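Extracellular solute-binding protein family 5 (PDB 4ONY) probably binds peptides or related solutes in the periplasm and hands them to an ABC transporter for uptake. Local coordinates at residues A123-G128 and P209-G214; E529-A534 and S542-L547; S213-V218 and G245-D250. All blocks are in the same frame, centred on the assembly; numbering follows the deposited sequence.

Contact 1 of 3, residues A123-G128 and P209-G214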
# COMPACT_ATOMS: atom_id res chain seq x y z
N ALA A 123 1.56 15.76 -27.24
CA ALA A 123 2.19 14.57 -26.64
C ALA A 123 3.17 13.93 -27.63
O ALA A 123 2.80 13.65 -28.75
CB ALA A 123 1.14 13.56 -26.25
N LYS A 124 4.41 13.70 -27.18
CA LYS A 124 5.47 13.10 -27.98
C LYS A 124 6.28 12.08 -27.18
O LYS A 124 6.53 12.26 -25.98
CB LYS A 124 6.46 14.15 -28.51
CG LYS A 124 5.82 15.25 -29.35
CD LYS A 124 6.79 16.42 -29.67
CE LYS A 124 7.02 17.45 -28.52
NZ LYS A 124 5.88 18.43 -28.17
N TRP A 125 6.68 11.03 -27.88
CA TRP A 125 7.73 10.10 -27.46
C TRP A 125 9.04 10.87 -27.31
O TRP A 125 9.19 11.98 -27.85
CB TRP A 125 7.84 8.95 -28.50
CG TRP A 125 6.53 8.25 -28.68
CD1 TRP A 125 5.69 8.31 -29.76
CD2 TRP A 125 5.87 7.45 -27.70
NE1 TRP A 125 4.57 7.54 -29.53
CE2 TRP A 125 4.65 7.02 -28.26
CE3 TRP A 125 6.19 7.07 -26.41
CZ2 TRP A 125 3.74 6.21 -27.56
CZ3 TRP A 125 5.28 6.25 -25.69
CH2 TRP A 125 4.08 5.84 -26.28
N SER A 126 9.97 10.32 -26.53
CA SER A 126 11.23 11.00 -26.25
C SER A 126 12.09 11.11 -27.50
O SER A 126 12.99 11.92 -27.52
CB SER A 126 12.05 10.29 -25.14
OG SER A 126 12.43 8.98 -25.49
N ASP A 127 11.82 10.32 -28.54
CA ASP A 127 12.49 10.50 -29.83
C ASP A 127 11.80 11.54 -30.74
O ASP A 127 12.19 11.72 -31.88
CB ASP A 127 12.59 9.15 -30.57
CG ASP A 127 11.21 8.54 -30.87
OD1 ASP A 127 10.19 9.25 -30.83
OD2 ASP A 127 11.16 7.33 -31.18
N GLY A 128 10.79 12.24 -30.24
CA GLY A 128 10.15 13.29 -31.02
C GLY A 128 8.95 12.85 -31.84
O GLY A 128 8.24 13.70 -32.36
N PRO A 209 17.90 0.64 -24.02
CA PRO A 209 17.10 1.70 -23.41
C PRO A 209 15.75 1.86 -24.11
O PRO A 209 15.71 2.05 -25.30
CB PRO A 209 17.96 2.96 -23.61
CG PRO A 209 19.36 2.45 -23.85
CD PRO A 209 19.18 1.13 -24.57
N PRO A 210 14.64 1.72 -23.36
CA PRO A 210 13.35 1.73 -24.06
C PRO A 210 12.84 3.16 -24.29
O PRO A 210 13.21 4.09 -23.55
CB PRO A 210 12.44 0.98 -23.07
CG PRO A 210 12.97 1.38 -21.72
CD PRO A 210 14.47 1.56 -21.90
N ILE A 211 11.99 3.34 -25.28
CA ILE A 211 11.44 4.66 -25.58
C ILE A 211 10.10 4.82 -24.87
O ILE A 211 9.24 3.95 -25.03
CB ILE A 211 11.20 4.79 -27.08
CG1 ILE A 211 12.53 4.76 -27.85
CG2 ILE A 211 10.41 6.04 -27.40
CD1 ILE A 211 13.50 5.88 -27.50
N GLY A 212 9.95 5.91 -24.10
CA GLY A 212 8.65 6.25 -23.52
C GLY A 212 8.33 7.71 -23.78
O GLY A 212 9.12 8.40 -24.49
N SER A 213 7.18 8.16 -23.26
CA SER A 213 6.78 9.57 -23.40
C SER A 213 7.15 10.40 -22.15
O SER A 213 6.97 11.63 -22.11
CB SER A 213 5.29 9.67 -23.71
OG SER A 213 4.51 9.16 -22.65
N GLY A 214 7.67 9.74 -21.12
CA GLY A 214 7.97 10.40 -19.89
C GLY A 214 9.14 11.38 -19.92
O GLY A 214 9.85 11.46 -20.90
O HOH W 1 12.13 7.47 -23.41

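Contact 2 of 3, residues E529-A534 and S542-L547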
# COMPACT_ATOMS: atom_id res chain seq x y z
N GLU A 529 -19.69 -5.64 0.25
CA GLU A 529 -20.67 -5.27 -0.79
C GLU A 529 -21.00 -3.79 -0.72
O GLU A 529 -21.06 -3.13 -1.73
CB GLU A 529 -21.95 -6.10 -0.69
CG GLU A 529 -21.73 -7.56 -0.98
CD GLU A 529 -22.89 -8.44 -0.57
OE1 GLU A 529 -24.05 -7.91 -0.56
OE2 GLU A 529 -22.61 -9.65 -0.31
N ALA A 530 -21.23 -3.28 0.50
CA ALA A 530 -21.60 -1.90 0.68
C ALA A 530 -20.48 -0.97 0.25
O ALA A 530 -20.75 0.02 -0.40
CB ALA A 530 -21.97 -1.64 2.13
N LEU A 531 -19.23 -1.26 0.59
CA LEU A 531 -18.15 -0.35 0.17
C LEU A 531 -17.96 -0.38 -1.33
O LEU A 531 -17.66 0.65 -1.95
CB LEU A 531 -16.84 -0.54 0.95
CG LEU A 531 -16.01 -1.80 0.68
CD1 LEU A 531 -15.02 -1.58 -0.44
CD2 LEU A 531 -15.28 -2.25 1.90
N LEU A 532 -18.22 -1.51 -1.95
CA LEU A 532 -18.18 -1.58 -3.39
C LEU A 532 -19.38 -0.90 -4.07
O LEU A 532 -19.23 -0.43 -5.15
CB LEU A 532 -18.05 -3.03 -3.85
CG LEU A 532 -16.75 -3.73 -3.49
CD1 LEU A 532 -16.83 -5.23 -3.77
CD2 LEU A 532 -15.62 -3.14 -4.30
N ALA A 533 -20.55 -0.88 -3.44
CA ALA A 533 -21.74 -0.24 -4.00
C ALA A 533 -21.69 1.28 -3.85
O ALA A 533 -22.36 1.98 -4.56
CB ALA A 533 -23.02 -0.79 -3.32
N ALA A 534 -20.86 1.79 -2.94
CA ALA A 534 -20.84 3.21 -2.59
C ALA A 534 -20.46 4.04 -3.80
O ALA A 534 -19.53 3.70 -4.49
CB ALA A 534 -19.86 3.49 -1.47
N SER A 542 -18.33 5.57 5.33
CA SER A 542 -19.18 4.94 6.29
C SER A 542 -19.09 3.42 6.16
O SER A 542 -18.99 2.69 7.16
CB SER A 542 -20.61 5.40 6.10
OG SER A 542 -20.73 6.75 6.50
N ALA A 543 -19.11 2.93 4.93
CA ALA A 543 -19.10 1.47 4.72
C ALA A 543 -17.79 0.84 5.16
O ALA A 543 -17.77 -0.25 5.72
CB ALA A 543 -19.40 1.13 3.25
N VAL A 544 -16.68 1.53 4.89
CA VAL A 544 -15.39 1.01 5.29
C VAL A 544 -15.24 1.00 6.81
O VAL A 544 -14.72 0.05 7.39
CB VAL A 544 -14.22 1.77 4.65
CG1 VAL A 544 -12.89 1.18 5.12
CG2 VAL A 544 -14.26 1.65 3.11
N ARG A 545 -15.66 2.08 7.44
CA ARG A 545 -15.64 2.10 8.90
C ARG A 545 -16.46 0.92 9.48
O ARG A 545 -16.05 0.29 10.47
CB ARG A 545 -16.15 3.44 9.42
CG ARG A 545 -15.15 4.58 9.19
CD ARG A 545 -15.69 5.88 9.79
NE ARG A 545 -14.79 6.99 9.57
CZ ARG A 545 -15.15 8.26 9.61
NH1 ARG A 545 -16.36 8.63 9.97
NH2 ARG A 545 -14.25 9.18 9.36
N ALA A 546 -17.61 0.63 8.87
CA ALA A 546 -18.44 -0.45 9.35
C ALA A 546 -17.71 -1.78 9.20
O ALA A 546 -17.74 -2.60 10.12
CB ALA A 546 -19.78 -0.48 8.61
N LEU A 547 -16.99 -1.98 8.07
CA LEU A 547 -16.15 -3.17 7.89
C LEU A 547 -15.12 -3.23 9.01
O LEU A 547 -14.97 -4.26 9.66
CB LEU A 547 -15.47 -3.20 6.51
CG LEU A 547 -14.54 -4.41 6.22
CD1 LEU A 547 -15.25 -5.75 6.40
CD2 LEU A 547 -13.99 -4.36 4.81

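Contact 3 of 3, residues S213-V218 and G245-D250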
# COMPACT_ATOMS: atom_id res chain seq x y z
N SER A 213 7.18 8.16 -23.26
CA SER A 213 6.78 9.57 -23.40
C SER A 213 7.15 10.40 -22.15
O SER A 213 6.97 11.63 -22.11
CB SER A 213 5.29 9.67 -23.71
OG SER A 213 4.51 9.16 -22.65
N GLY A 214 7.67 9.74 -21.12
CA GLY A 214 7.97 10.40 -19.89
C GLY A 214 9.14 11.38 -19.92
O GLY A 214 9.85 11.46 -20.90
N PRO A 215 9.31 12.14 -18.84
CA PRO A 215 10.31 13.20 -18.74
C PRO A 215 11.77 12.76 -18.67
O PRO A 215 12.64 13.57 -18.94
CB PRO A 215 9.92 13.92 -17.44
CG PRO A 215 9.12 12.93 -16.64
CD PRO A 215 8.39 12.13 -17.67
N TYR A 216 12.03 11.51 -18.31
CA TYR A 216 13.38 10.99 -18.18
C TYR A 216 13.66 9.90 -19.20
O TYR A 216 12.79 9.07 -19.46
CB TYR A 216 13.60 10.49 -16.74
CG TYR A 216 13.58 11.58 -15.72
CD1 TYR A 216 14.73 12.30 -15.44
CD2 TYR A 216 12.42 11.93 -15.06
CE1 TYR A 216 14.72 13.34 -14.51
CE2 TYR A 216 12.39 12.98 -14.12
CZ TYR A 216 13.55 13.67 -13.85
OH TYR A 216 13.56 14.71 -12.95
N VAL A 217 14.85 9.93 -19.81
CA VAL A 217 15.29 8.85 -20.67
C VAL A 217 16.33 8.02 -19.92
O VAL A 217 17.00 8.49 -19.00
CB VAL A 217 15.86 9.35 -22.00
CG1 VAL A 217 14.85 10.25 -22.72
CG2 VAL A 217 17.16 10.12 -21.80
N VAL A 218 16.46 6.77 -20.32
CA VAL A 218 17.44 5.89 -19.75
C VAL A 218 18.77 6.18 -20.43
O VAL A 218 18.95 5.86 -21.58
CB VAL A 218 17.01 4.42 -19.95
CG1 VAL A 218 18.10 3.47 -19.50
CG2 VAL A 218 15.70 4.15 -19.21
N GLY A 245 6.19 21.90 -11.13
CA GLY A 245 6.98 21.56 -9.91
C GLY A 245 7.38 20.09 -9.71
O GLY A 245 7.84 19.70 -8.63
N PHE A 246 7.21 19.26 -10.75
CA PHE A 246 7.72 17.91 -10.76
C PHE A 246 8.93 17.84 -11.72
O PHE A 246 9.18 18.77 -12.49
CB PHE A 246 6.65 16.92 -11.26
CG PHE A 246 5.49 16.67 -10.30
CD1 PHE A 246 5.68 16.00 -9.13
CD2 PHE A 246 4.20 17.06 -10.63
CE1 PHE A 246 4.63 15.76 -8.24
CE2 PHE A 246 3.13 16.80 -9.77
CZ PHE A 246 3.34 16.12 -8.58
N ASN A 247 9.65 16.74 -11.67
CA ASN A 247 10.74 16.47 -12.60
C ASN A 247 11.83 17.52 -12.51
O ASN A 247 12.32 17.99 -13.51
CB ASN A 247 10.19 16.39 -14.04
CG ASN A 247 9.00 15.47 -14.15
OD1 ASN A 247 9.01 14.37 -13.59
ND2 ASN A 247 7.98 15.90 -14.88
N ASN A 248 12.19 17.86 -11.28
CA ASN A 248 13.08 18.96 -11.04
C ASN A 248 14.56 18.57 -11.19
O ASN A 248 15.39 19.40 -11.56
CB ASN A 248 12.83 19.58 -9.66
CG ASN A 248 11.39 20.01 -9.47
OD1 ASN A 248 10.80 20.73 -10.30
ND2 ASN A 248 10.79 19.56 -8.37
N PHE A 249 14.89 17.34 -10.86
CA PHE A 249 16.26 16.87 -11.03
C PHE A 249 16.54 16.69 -12.51
O PHE A 249 15.69 16.16 -13.24
CB PHE A 249 16.48 15.57 -10.27
CG PHE A 249 16.22 15.69 -8.79
CD1 PHE A 249 17.09 16.41 -7.99
CD2 PHE A 249 15.10 15.09 -8.21
CE1 PHE A 249 16.87 16.56 -6.64
CE2 PHE A 249 14.87 15.22 -6.88
CZ PHE A 249 15.76 15.97 -6.08
N ASP A 250 17.69 17.14 -12.97
CA ASP A 250 18.06 16.90 -14.35
C ASP A 250 18.63 15.50 -14.58
O ASP A 250 18.78 15.07 -15.71
CB ASP A 250 18.98 17.99 -14.92
CG ASP A 250 20.26 18.15 -14.15
OD1 ASP A 250 20.75 17.19 -13.52
OD2 ASP A 250 20.83 19.27 -14.18

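Contact 1 of 3, residues A123-G128 and P209-G214
Lys-124 meets Ser-213 through its backbone: the carbonyl O of Lys-124 lies 3.7 Å from CB of Ser-213, while the lysine chain turns elsewhere and its NZ bonds to the carbonyl of Lys-122. Trp-125 follows, with CG anti to the carbonyl carbon (chi1 -56°). This brings CE3, on the six-membered ring, to 3.5 Å from Gly-212 C, which lies at the ring edge, near its plane. Nearer the backbone, Trp-125 CB packs on Ile-211 CG2 at 4.0 Å. The indole NE1 is bonded to Asp-135. At Ser-126 the contact becomes polar: Ser-126 N donates to Gly-212 O over 2.9 Å, in the carbonyl plane, the N-H...O angle being 146°. Ser-126 OG lies 2.6 Å from a bridging water, which in turn accepts Gly-212 N at 2.8 Å. Asp-127 adds a looser touch, its OD2 4.1 Å from Ile-211 CG2; that oxygen is bonded to His-195. Gly-128 N bonds back to Trp-125 O, closing a type I turn. Both N and O of Gly-212 are thus engaged by one residue, Ser-126, so backbone polar groups beside the Trp-125 and Ile-211 packing join two irregular loops without regular secondary structure.

Contact 2 of 3, residues E529-A534 and S542-L547
No aromatic ring or other flat group enters the contact between Leu-531 and Ala-543; it is made of aliphatic methyl, methylene and backbone atoms, so there is no face or edge to assign. The motif is an alpha-alpha hairpin: helix 522-533 turns back through a short connection into helix 537-553, and the short segments run nearly antiparallel, at 163°, with axes 8.4 Å apart at closest approach. Alanine at the crossing is consistent with that close spacing. Ala-543 CB sits against the opposite backbone, 3.6 Å from Leu-531 N, and touches Ala-530 CB at 3.9 Å and Leu-531 CB at 3.8 Å. Leu-531 holds its CG between the backbone N and the carbonyl carbon (chi1 71°), a rotamer uncommon in helices, and its CB meets Val-544 CG2 at 4.0 Å. Beyond the pair, Val-544 also packs on Trp-356 and Pro-495, and Ala-530 on Leu-375 of helix 370-376, which places the hairpin inside a wider apolar layer. Leu-547 lies against Val-524, Met-527 and Ile-528 of the first helix as well. The side chains of Leu-531 and Leu-547 lie oblique to each other and touch through their methyls, Leu-531 CD2 being 3.8 Å from Leu-547 CD2.

Contact 3 of 3, residues S213-V218 and G245-D250
Tyr-216 reaches across to Phe-249 with its phenol and makes the hydrogen bond that joins the two segments. The hydroxyl OH of Tyr-216 donates to the carbonyl O of Phe-249 over a short 2.6 Å; the C=O...O angle of 137°, with the donor in the carbonyl plane, places it on a lone pair of that oxygen. The acceptor also lies close to the plane of the phenol ring, as expected when the hydroxyl proton stays in that plane. The side chain gets there by setting CG anti to the carbonyl carbon (chi1 -67°), which carries the ring out toward the 245-250 loop although its CB does not point there.

Asn-247 fills the angle between Tyr-216 and Pro-215. Its CB points toward the other segment and its CG, too, is anti to the carbonyl carbon, the side chain crossing that of Pro-215 at about a right angle. The amide is steeply turned, 76° from the phenol plane, and presents OD1 to the ring edge, 3.7 Å from Tyr-216 CE2. The same OD1 comes within 3.4 Å of Pro-215 CG, and Asn-247 ND2 lies 3.8 Å from Pro-215 CB, so both ends of the amide rest on the pyrrolidine. A hydrogen bond from ND2 to Gln-243 helps fix which end of the amide is which. Asn-247 itself has left-handed helical backbone angles, and its carbonyl is bonded by Arg-231. Next along the chain, Asn-248 ND2 bonds to Gly-245 O at 3.0 Å, from above the carbonyl plane, and also to Trp-590 O; its OD1 is bonded to Lys-43.

Strand 216-222 is one of the two outer strands of the four-stranded mixed sheet and pairs with 226-231, which in turn pairs with 251-257. Tyr-216 packs on Tyr-229 and Arg-231 of the adjacent strand 226-231, joining the start of the edge strand to the loop that leads into strand 251-257.

Overall arrangement
Contacts 1 and 3 are neighbours, their centres about 11 Å apart, and share Ser-213 and Gly-214: the chain leaves contact 1 through these residues and enters strand 216-222 in contact 3. They also touch directly, Ser-126 on Val-217 and Pro-209 and Pro-210 on Val-218, so both loops of contact 1 pack on the edge strand of the four-stranded mixed sheet. That strand ends at Gln-222, one of the residues lining the pocket where 1-ethoxy-2-(2-ethoxyethoxy)ethane is bound. Contact 2 comes later in the chain and stands apart, about 41 Å from contact 1 and 39 Å from contact 3 between centres, on a helical hairpin across the chain's centre from contact 3.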